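Local coordinates for protein glycerol dehydrogenase (Schizosaccharomyces pombe, PDB 1TA9) that catalyses the NAD(+)-dependent oxidation of glycerol to dihydroxyacetone, probably with the help of a zinc ion, in the assimilation of glycerol, at residues 179-188 with 298-307; 233-244 with 261-271. All coordinates share one frame; numbering follows the deposited sequence.

Interaction 1: residues 179-188 with 298-307; sequences ASSDAATSSL and NTLMSGLGFE. With K (potassium ion), chain J.
D182 and S302 meet where a nucleotide-side loop packs along a buried helix, at the seam between the two halves of the iron-containing alcohol dehydrogenase fold. The loop 179-188 leaves parallel strand 172-176 and includes residues assigned to NAD(+) binding; helix 298-307 belongs to the helical part. They come closest at D182 and G303, whose CA atoms lie 4.9 Å apart. G303, with no side chain, lets T185 OG1 come to 3.4 Å from its CA. With chi1 of D182 at 51°, CG sits between the backbone N and the carbonyl carbon, and the carboxylate drops past the helix to the potassium ion, which OD2 binds at 2.7 Å. S302 OG donates to the anti lone pair of that same OD2, and T236 and D232 join the potassium site. OD1 lies beside F306, whose ring is 26° from the carboxylate plane; L188 CD1 reaches the ring's edge 3.9 Å from CE1. At the loop's start, N298 ND2 donates to A179 O at 3.2 Å, tilted from both planes. Three waters fill in between, one donating to S181 O and to T299 OG1, a hydroxyl also hydrogen-bonded to V295 O of its own helix, another to T299 O while accepting from T185 N. At the far end, the extended chain of E307 brings OE2 to a water that donates to it at 2.6 Å and also bonds T185 OG1.

Interaction 2: residues 233-244 with 261-271; sequences ALSTWVETESVI and RYIARACKDTL. With K (potassium ion), chain J.
A264 faces W237 and the methyls of T236 and T240 at the centre of an antiparallel helix pair, part of the helical half of the enzyme. The axes of 233-244 and 261-271 approach to 8.4 Å at a signed crossing angle of -143°, and the small A264 permits this closeness: its CA is 5.1 Å from that of W237. Its CB lies 4.2 Å from CG2 of both T236 and T240. Along the pair toward L271, the packing continues through A233, which touches C267 SG. A233 CB also lies 3.6 Å from L271 CD1, and the same leucine methyl meets L234 CD2.

W237 marks the passage to the more open side. Its CG is anti to the backbone N (chi1 -179°), and the indole stands between two side chains: E241 CG over one face and the aliphatic part of K268 over the opposite one. K268 CD forms a CH-pi contact 3.5 Å from the centroid of the five-membered ring. The chain then bends at chi4, and NZ, whose salt bridge goes to E272, is too distant from the indole for more than a weak cation-pi attraction. R265 lies alongside the indole with its guanidinium nearly perpendicular to it, 88° between planes.

At the other end, R261 grips E241 side-on. NE donates to OE1 at 2.8 Å and NH2 to OE2 at 2.9 Å, both almost straight and both on the syn side of the carboxylate. I244 CG2 lies over one guanidinium face, while a water donates to E241 OE1 and R261 O. Two bonds and the isoleucine together restrict rotation of the guanidinium, and the paired charges probably help E241 stay ionised at this partly exposed margin.

Overall arrangement
The two contacts have centres 11 Å apart and share the potassium ion. D182 from interaction 1 supplies OD2, while S235 and T236 from interaction 2 supply hydroxyl oxygens; water 4 is another ligand. A direct bridge joins them: S302 OG and T236 OG1 are 2.5 Å apart, probably hydrogen-bonded, and T240 OG1 likewise pairs with G305 O at 2.8 Å. Behind these, M301 SD packs on A266 O at 3.5 Å, so helix 298-307 lies against both helices of interaction 2. The nearest side-chain atom of D182 is about 4 Å from the zinc ion, whose ligands include D232, H315 and H333, and that of T236 about 7 Å.

Interaction 1: residues 179-188 with 298-307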
loop_
_atom_site.group_PDB
_atom_site.type_symbol
_atom_site.label_atom_id
_atom_site.label_comp_id
_atom_site.label_asym_id
_atom_site.label_seq_id
_atom_site.Cartn_x
_atom_site.Cartn_y
_atom_site.Cartn_z
ATOM N N ALA B 179 5.029 25.788 -30.454
ATOM C CA ALA B 179 5.666 24.736 -29.671
ATOM C C ALA B 179 5.180 23.407 -30.236
ATOM O O ALA B 179 4.582 22.606 -29.522
ATOM C CB ALA B 179 5.270 24.875 -28.203
ATOM N N SER B 180 5.454 23.178 -31.520
ATOM C CA SER B 180 4.991 21.973 -32.205
ATOM C C SER B 180 5.957 20.799 -32.354
ATOM O O SER B 180 5.565 19.742 -32.844
ATOM C CB SER B 180 4.452 22.353 -33.586
ATOM O OG SER B 180 5.456 22.979 -34.363
ATOM N N SER B 181 7.208 20.978 -31.944
ATOM C CA SER B 181 8.205 19.912 -32.022
ATOM C C SER B 181 9.350 20.285 -31.091
ATOM O O SER B 181 9.397 21.405 -30.583
ATOM C CB SER B 181 8.740 19.762 -33.452
ATOM O OG SER B 181 9.775 20.701 -33.712
ATOM N N ASP B 182 10.271 19.355 -30.862
ATOM C CA ASP B 182 11.409 19.630 -29.988
ATOM C C ASP B 182 12.694 19.848 -30.785
ATOM O O ASP B 182 13.795 19.618 -30.285
ATOM C CB ASP B 182 11.611 18.486 -28.981
ATOM C CG ASP B 182 11.657 17.119 -29.644
ATOM O OD1 ASP B 182 12.051 17.048 -30.824
ATOM O OD2 ASP B 182 11.311 16.110 -28.981
ATOM N N ALA B 183 12.554 20.315 -32.022
ATOM C CA ALA B 183 13.717 20.545 -32.875
ATOM C C ALA B 183 14.552 21.761 -32.470
ATOM O O ALA B 183 15.760 21.797 -32.704
ATOM C CB ALA B 183 13.270 20.692 -34.325
ATOM N N ALA B 184 13.907 22.748 -31.858
ATOM C CA ALA B 184 14.576 23.984 -31.463
ATOM C C ALA B 184 15.951 23.854 -30.801
ATOM O O ALA B 184 16.927 24.445 -31.257
ATOM C CB ALA B 184 13.641 24.804 -30.564
ATOM N N THR B 185 16.036 23.074 -29.733
ATOM C CA THR B 185 17.291 22.935 -28.997
ATOM C C THR B 185 18.328 21.977 -29.560
ATOM O O THR B 185 19.469 21.980 -29.100
ATOM C CB THR B 185 17.033 22.455 -27.560
ATOM O OG1 THR B 185 16.640 21.077 -27.599
ATOM C CG2 THR B 185 15.931 23.279 -26.902
ATOM N N SER B 186 17.954 21.167 -30.545
ATOM C CA SER B 186 18.871 20.159 -31.066
ATOM C C SER B 186 19.977 20.578 -32.022
ATOM O O SER B 186 19.910 21.617 -32.684
ATOM C CB SER B 186 18.078 19.022 -31.713
ATOM O OG SER B 186 17.590 19.407 -32.982
ATOM N N SER B 187 20.992 19.724 -32.085
ATOM C CA SER B 187 22.151 19.918 -32.944
ATOM C C SER B 187 21.891 19.195 -34.257
ATOM O O SER B 187 22.790 19.055 -35.085
ATOM C CB SER B 187 23.392 19.312 -32.292
ATOM O OG SER B 187 23.540 19.757 -30.959
ATOM N N LEU B 188 20.661 18.724 -34.433
ATOM C CA LEU B 188 20.292 17.990 -35.637
ATOM C C LEU B 188 19.577 18.851 -36.664
ATOM O O LEU B 188 19.113 19.952 -36.373
ATOM C CB LEU B 188 19.368 16.815 -35.303
ATOM C CG LEU B 188 19.610 15.913 -34.092
ATOM C CD1 LEU B 188 18.712 14.691 -34.225
ATOM C CD2 LEU B 188 21.059 15.491 -34.014
ATOM N N ASN B 298 7.591 20.665 -24.069
ATOM C CA ASN B 298 7.647 20.473 -25.513
ATOM C C ASN B 298 8.960 20.923 -26.135
ATOM O O ASN B 298 9.384 20.392 -27.160
ATOM C CB ASN B 298 6.517 21.253 -26.197
ATOM C CG ASN B 298 5.168 20.581 -26.057
ATOM O OD1 ASN B 298 5.019 19.599 -25.332
ATOM N ND2 ASN B 298 4.172 21.116 -26.753
ATOM N N THR B 299 9.594 21.914 -25.522
ATOM C CA THR B 299 10.822 22.476 -26.068
ATOM C C THR B 299 12.102 22.069 -25.351
ATOM O O THR B 299 12.923 21.342 -25.908
ATOM C CB THR B 299 10.730 24.015 -26.089
ATOM O OG1 THR B 299 9.401 24.401 -26.474
ATOM C CG2 THR B 299 11.714 24.596 -27.096
ATOM N N LEU B 300 12.277 22.536 -24.121
ATOM C CA LEU B 300 13.487 22.217 -23.366
ATOM C C LEU B 300 13.598 20.760 -22.929
ATOM O O LEU B 300 14.577 20.081 -23.256
ATOM C CB LEU B 300 13.595 23.118 -22.130
ATOM C CG LEU B 300 14.811 22.914 -21.218
ATOM C CD1 LEU B 300 16.096 23.266 -21.960
ATOM C CD2 LEU B 300 14.658 23.784 -19.981
ATOM N N MET B 301 12.601 20.271 -22.196
ATOM C CA MET B 301 12.644 18.895 -21.705
ATOM C C MET B 301 12.681 17.854 -22.818
ATOM O O MET B 301 13.546 16.974 -22.838
ATOM C CB MET B 301 11.455 18.627 -20.783
ATOM C CG MET B 301 11.439 19.482 -19.525
ATOM S SD MET B 301 9.994 19.101 -18.531
ATOM C CE MET B 301 9.206 20.737 -18.365
ATOM N N SER B 302 11.741 17.940 -23.746
ATOM C CA SER B 302 11.721 16.980 -24.832
ATOM C C SER B 302 13.017 17.077 -25.644
ATOM O O SER B 302 13.585 16.062 -26.050
ATOM C CB SER B 302 10.506 17.225 -25.722
ATOM O OG SER B 302 10.351 16.159 -26.638
ATOM N N GLY B 303 13.491 18.303 -25.850
ATOM C CA GLY B 303 14.715 18.515 -26.602
ATOM C C GLY B 303 15.943 17.888 -25.968
ATOM O O GLY B 303 16.624 17.082 -26.596
ATOM N N LEU B 304 16.234 18.251 -24.724
ATOM C CA LEU B 304 17.394 17.696 -24.034
ATOM C C LEU B 304 17.188 16.217 -23.734
ATOM O O LEU B 304 18.143 15.438 -23.721
ATOM C CB LEU B 304 17.645 18.436 -22.720
ATOM C CG LEU B 304 18.056 19.905 -22.795
ATOM C CD1 LEU B 304 18.168 20.462 -21.375
ATOM C CD2 LEU B 304 19.381 20.027 -23.535
ATOM N N GLY B 305 15.935 15.842 -23.489
ATOM C CA GLY B 305 15.602 14.461 -23.182
ATOM C C GLY B 305 15.837 13.499 -24.329
ATOM O O GLY B 305 16.257 12.364 -24.113
ATOM N N PHE B 306 15.571 13.937 -25.555
ATOM C CA PHE B 306 15.774 13.064 -26.702
ATOM C C PHE B 306 17.223 13.075 -27.199
ATOM O O PHE B 306 17.788 12.023 -27.484
ATOM C CB PHE B 306 14.793 13.428 -27.835
ATOM C CG PHE B 306 15.381 14.284 -28.926
ATOM C CD1 PHE B 306 16.237 13.737 -29.880
ATOM C CD2 PHE B 306 15.061 15.635 -29.012
ATOM C CE1 PHE B 306 16.763 14.525 -30.903
ATOM C CE2 PHE B 306 15.583 16.430 -30.033
ATOM C CZ PHE B 306 16.437 15.872 -30.980
ATOM N N GLU B 307 17.836 14.251 -27.281
ATOM C CA GLU B 307 19.205 14.325 -27.780
ATOM C C GLU B 307 20.224 13.668 -26.848
ATOM O O GLU B 307 21.208 13.078 -27.309
ATOM C CB GLU B 307 19.603 15.781 -28.055
ATOM C CG GLU B 307 20.928 15.910 -28.802
ATOM C CD GLU B 307 21.221 17.326 -29.283
ATOM O OE1 GLU B 307 22.241 17.510 -29.980
ATOM O OE2 GLU B 307 20.445 18.254 -28.971
HETATM K K K J . 10.554 13.572 -29.288
HETATM O O HOH W 1 8.231 23.147 -28.855
HETATM O O HOH W 2 13.626 21.677 -28.486
HETATM O O HOH W 3 18.225 18.959 -27.920
HETATM O O HOH W 4 11.843 11.359 -28.978
#

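Interaction 2: residues 233-244 with 261-271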
loop_
_atom_site.group_PDB
_atom_site.type_symbol
_atom_site.label_atom_id
_atom_site.label_comp_id
_atom_site.label_asym_id
_atom_site.label_seq_id
_atom_site.Cartn_x
_atom_site.Cartn_y
_atom_site.Cartn_z
ATOM N N ALA B 233 6.556 15.403 -27.888
ATOM C CA ALA B 233 7.089 15.279 -26.534
ATOM C C ALA B 233 6.769 13.916 -25.904
ATOM O O ALA B 233 7.569 13.373 -25.135
ATOM C CB ALA B 233 6.551 16.412 -25.657
ATOM N N LEU B 234 5.607 13.362 -26.230
ATOM C CA LEU B 234 5.218 12.059 -25.694
ATOM C C LEU B 234 6.150 10.916 -26.099
ATOM O O LEU B 234 6.301 9.946 -25.358
ATOM C CB LEU B 234 3.789 11.708 -26.122
ATOM C CG LEU B 234 2.661 12.328 -25.296
ATOM C CD1 LEU B 234 1.323 12.048 -25.971
ATOM C CD2 LEU B 234 2.689 11.755 -23.885
ATOM N N SER B 235 6.777 11.015 -27.265
ATOM C CA SER B 235 7.662 9.942 -27.699
ATOM C C SER B 235 9.038 9.985 -27.034
ATOM O O SER B 235 9.741 8.975 -26.991
ATOM C CB SER B 235 7.838 9.974 -29.219
ATOM O OG SER B 235 8.636 11.066 -29.623
ATOM N N THR B 236 9.411 11.144 -26.503
ATOM C CA THR B 236 10.713 11.304 -25.869
ATOM C C THR B 236 11.038 10.260 -24.804
ATOM O O THR B 236 12.057 9.575 -24.901
ATOM C CB THR B 236 10.861 12.700 -25.236
ATOM O OG1 THR B 236 10.721 13.699 -26.251
ATOM C CG2 THR B 236 12.229 12.846 -24.580
ATOM N N TRP B 237 10.189 10.140 -23.788
ATOM C CA TRP B 237 10.445 9.175 -22.731
ATOM C C TRP B 237 10.464 7.753 -23.285
ATOM O O TRP B 237 11.336 6.958 -22.937
ATOM C CB TRP B 237 9.386 9.282 -21.628
ATOM C CG TRP B 237 9.609 8.327 -20.493
ATOM C CD1 TRP B 237 10.521 8.447 -19.479
ATOM C CD2 TRP B 237 8.923 7.091 -20.270
ATOM N NE1 TRP B 237 10.441 7.360 -18.640
ATOM C CE2 TRP B 237 9.468 6.512 -19.102
ATOM C CE3 TRP B 237 7.898 6.414 -20.947
ATOM C CZ2 TRP B 237 9.021 5.287 -18.594
ATOM C CZ3 TRP B 237 7.453 5.191 -20.439
ATOM C CH2 TRP B 237 8.017 4.643 -19.273
ATOM N N VAL B 238 9.507 7.432 -24.152
ATOM C CA VAL B 238 9.444 6.094 -24.724
ATOM C C VAL B 238 10.706 5.740 -25.502
ATOM O O VAL B 238 11.313 4.695 -25.268
ATOM C CB VAL B 238 8.232 5.930 -25.671
ATOM C CG1 VAL B 238 8.331 4.594 -26.407
ATOM C CG2 VAL B 238 6.929 5.999 -24.871
ATOM N N GLU B 239 11.110 6.612 -26.422
ATOM C CA GLU B 239 12.291 6.329 -27.229
ATOM C C GLU B 239 13.584 6.349 -26.428
ATOM O O GLU B 239 14.390 5.423 -26.531
ATOM C CB GLU B 239 12.375 7.300 -28.415
ATOM C CG GLU B 239 11.189 7.177 -29.368
ATOM C CD GLU B 239 11.354 7.991 -30.639
ATOM O OE1 GLU B 239 11.989 7.494 -31.597
ATOM O OE2 GLU B 239 10.852 9.133 -30.675
ATOM N N THR B 240 13.783 7.385 -25.619
ATOM C CA THR B 240 14.998 7.469 -24.816
ATOM C C THR B 240 15.143 6.289 -23.858
ATOM O O THR B 240 16.241 5.752 -23.696
ATOM C CB THR B 240 15.066 8.806 -24.052
ATOM O OG1 THR B 240 15.525 9.824 -24.950
ATOM C CG2 THR B 240 16.023 8.719 -22.858
ATOM N N GLU B 241 14.053 5.870 -23.225
ATOM C CA GLU B 241 14.143 4.719 -22.325
ATOM C C GLU B 241 14.585 3.489 -23.125
ATOM O O GLU B 241 15.357 2.670 -22.640
ATOM C CB GLU B 241 12.795 4.446 -21.650
ATOM C CG GLU B 241 12.502 5.357 -20.466
ATOM C CD GLU B 241 13.437 5.098 -19.294
ATOM O OE1 GLU B 241 14.136 6.033 -18.868
ATOM O OE2 GLU B 241 13.472 3.954 -18.796
ATOM N N SER B 242 14.093 3.375 -24.356
ATOM C CA SER B 242 14.435 2.252 -25.230
ATOM C C SER B 242 15.915 2.260 -25.619
ATOM O O SER B 242 16.553 1.211 -25.685
ATOM C CB SER B 242 13.572 2.291 -26.498
ATOM O OG SER B 242 13.934 1.244 -27.384
ATOM N N VAL B 243 16.453 3.445 -25.891
ATOM C CA VAL B 243 17.860 3.581 -26.262
ATOM C C VAL B 243 18.746 3.268 -25.057
ATOM O O VAL B 243 19.733 2.536 -25.163
ATOM C CB VAL B 243 18.175 5.020 -26.749
ATOM C CG1 VAL B 243 19.686 5.195 -26.962
ATOM C CG2 VAL B 243 17.431 5.302 -28.033
ATOM N N ILE B 244 18.383 3.829 -23.906
ATOM C CA ILE B 244 19.152 3.610 -22.684
ATOM C C ILE B 244 19.130 2.151 -22.235
ATOM O O ILE B 244 20.170 1.582 -21.905
ATOM C CB ILE B 244 18.626 4.503 -21.536
ATOM C CG1 ILE B 244 18.882 5.974 -21.872
ATOM C CG2 ILE B 244 19.312 4.137 -20.218
ATOM C CD1 ILE B 244 18.351 6.947 -20.839
ATOM N N ARG B 261 18.345 11.176 -18.752
ATOM C CA ARG B 261 17.242 10.268 -18.473
ATOM C C ARG B 261 16.210 10.924 -17.556
ATOM O O ARG B 261 15.012 10.710 -17.711
ATOM C CB ARG B 261 17.772 8.984 -17.840
ATOM C CG ARG B 261 16.738 7.874 -17.768
ATOM C CD ARG B 261 17.350 6.588 -17.265
ATOM N NE ARG B 261 16.450 5.456 -17.478
ATOM C CZ ARG B 261 16.734 4.205 -17.130
ATOM N NH1 ARG B 261 17.895 3.929 -16.549
ATOM N NH2 ARG B 261 15.861 3.234 -17.366
ATOM N N TYR B 262 16.674 11.735 -16.610
ATOM C CA TYR B 262 15.760 12.413 -15.693
ATOM C C TYR B 262 15.031 13.566 -16.372
ATOM O O TYR B 262 13.902 13.897 -16.003
ATOM C CB TYR B 262 16.513 12.917 -14.459
ATOM C CG TYR B 262 16.500 11.924 -13.318
ATOM C CD1 TYR B 262 15.643 12.094 -12.232
ATOM C CD2 TYR B 262 17.322 10.795 -13.341
ATOM C CE1 TYR B 262 15.604 11.167 -11.196
ATOM C CE2 TYR B 262 17.289 9.862 -12.314
ATOM C CZ TYR B 262 16.428 10.054 -11.243
ATOM O OH TYR B 262 16.391 9.130 -10.226
ATOM N N ILE B 263 15.667 14.183 -17.361
ATOM C CA ILE B 263 15.018 15.276 -18.081
ATOM C C ILE B 263 13.908 14.677 -18.942
ATOM O O ILE B 263 12.862 15.295 -19.134
ATOM C CB ILE B 263 16.026 16.055 -18.957
ATOM C CG1 ILE B 263 17.094 16.692 -18.057
ATOM C CG2 ILE B 263 15.305 17.145 -19.749
ATOM C CD1 ILE B 263 18.221 17.373 -18.811
ATOM N N ALA B 264 14.133 13.466 -19.451
ATOM C CA ALA B 264 13.118 12.788 -20.254
ATOM C C ALA B 264 11.941 12.473 -19.330
ATOM O O ALA B 264 10.780 12.569 -19.730
ATOM C CB ALA B 264 13.676 11.500 -20.852
ATOM N N ARG B 265 12.247 12.098 -18.092
ATOM C CA ARG B 265 11.209 11.790 -17.113
ATOM C C ARG B 265 10.437 13.069 -16.784
ATOM O O ARG B 265 9.217 13.044 -16.624
ATOM C CB ARG B 265 11.827 11.220 -15.833
ATOM C CG ARG B 265 10.798 10.849 -14.773
ATOM C CD ARG B 265 10.066 9.566 -15.128
ATOM N NE ARG B 265 8.761 9.480 -14.476
ATOM C CZ ARG B 265 7.989 8.398 -14.489
ATOM N NH1 ARG B 265 8.395 7.296 -15.115
ATOM N NH2 ARG B 265 6.801 8.422 -13.898
ATOM N N ALA B 266 11.159 14.182 -16.680
ATOM C CA ALA B 266 10.544 15.472 -16.390
ATOM C C ALA B 266 9.514 15.773 -17.470
ATOM O O ALA B 266 8.423 16.277 -17.192
ATOM C CB ALA B 266 11.610 16.569 -16.350
ATOM N N CYS B 267 9.868 15.453 -18.708
ATOM C CA CYS B 267 8.975 15.668 -19.840
ATOM C C CYS B 267 7.692 14.847 -19.647
ATOM O O CYS B 267 6.585 15.386 -19.664
ATOM C CB CYS B 267 9.676 15.244 -21.131
ATOM S SG CYS B 267 8.734 15.560 -22.634
ATOM N N LYS B 268 7.854 13.541 -19.463
ATOM C CA LYS B 268 6.722 12.633 -19.262
ATOM C C LYS B 268 5.811 13.098 -18.123
ATOM O O LYS B 268 4.592 13.194 -18.281
ATOM C CB LYS B 268 7.239 11.225 -18.955
ATOM C CG LYS B 268 6.159 10.191 -18.643
ATOM C CD LYS B 268 6.796 8.860 -18.252
ATOM C CE LYS B 268 5.774 7.743 -18.108
ATOM N NZ LYS B 268 4.837 7.980 -16.982
ATOM N N ASP B 269 6.413 13.385 -16.973
ATOM C CA ASP B 269 5.662 13.820 -15.799
ATOM C C ASP B 269 4.904 15.124 -16.000
ATOM O O ASP B 269 3.765 15.268 -15.549
ATOM C CB ASP B 269 6.598 13.983 -14.603
ATOM C CG ASP B 269 7.085 12.656 -14.051
ATOM O OD1 ASP B 269 7.873 12.681 -13.082
ATOM O OD2 ASP B 269 6.687 11.596 -14.581
ATOM N N THR B 270 5.544 16.080 -16.662
ATOM C CA THR B 270 4.920 17.381 -16.904
ATOM C C THR B 270 3.715 17.260 -17.833
ATOM O O THR B 270 2.678 17.899 -17.616
ATOM C CB THR B 270 5.945 18.365 -17.496
ATOM O OG1 THR B 270 7.028 18.516 -16.571
ATOM C CG2 THR B 270 5.310 19.730 -17.749
ATOM N N LEU B 271 3.842 16.437 -18.867
ATOM C CA LEU B 271 2.737 16.259 -19.797
ATOM C C LEU B 271 1.554 15.609 -19.081
ATOM O O LEU B 271 0.405 16.010 -19.267
ATOM C CB LEU B 271 3.169 15.388 -20.974
ATOM C CG LEU B 271 4.243 15.974 -21.894
ATOM C CD1 LEU B 271 4.589 14.940 -22.956
ATOM C CD2 LEU B 271 3.736 17.269 -22.545
HETATM K K K J . 10.554 13.572 -29.288
HETATM O O HOH W 4 11.843 11.359 -28.978
HETATM O O HOH W 5 13.349 8.421 -17.946
#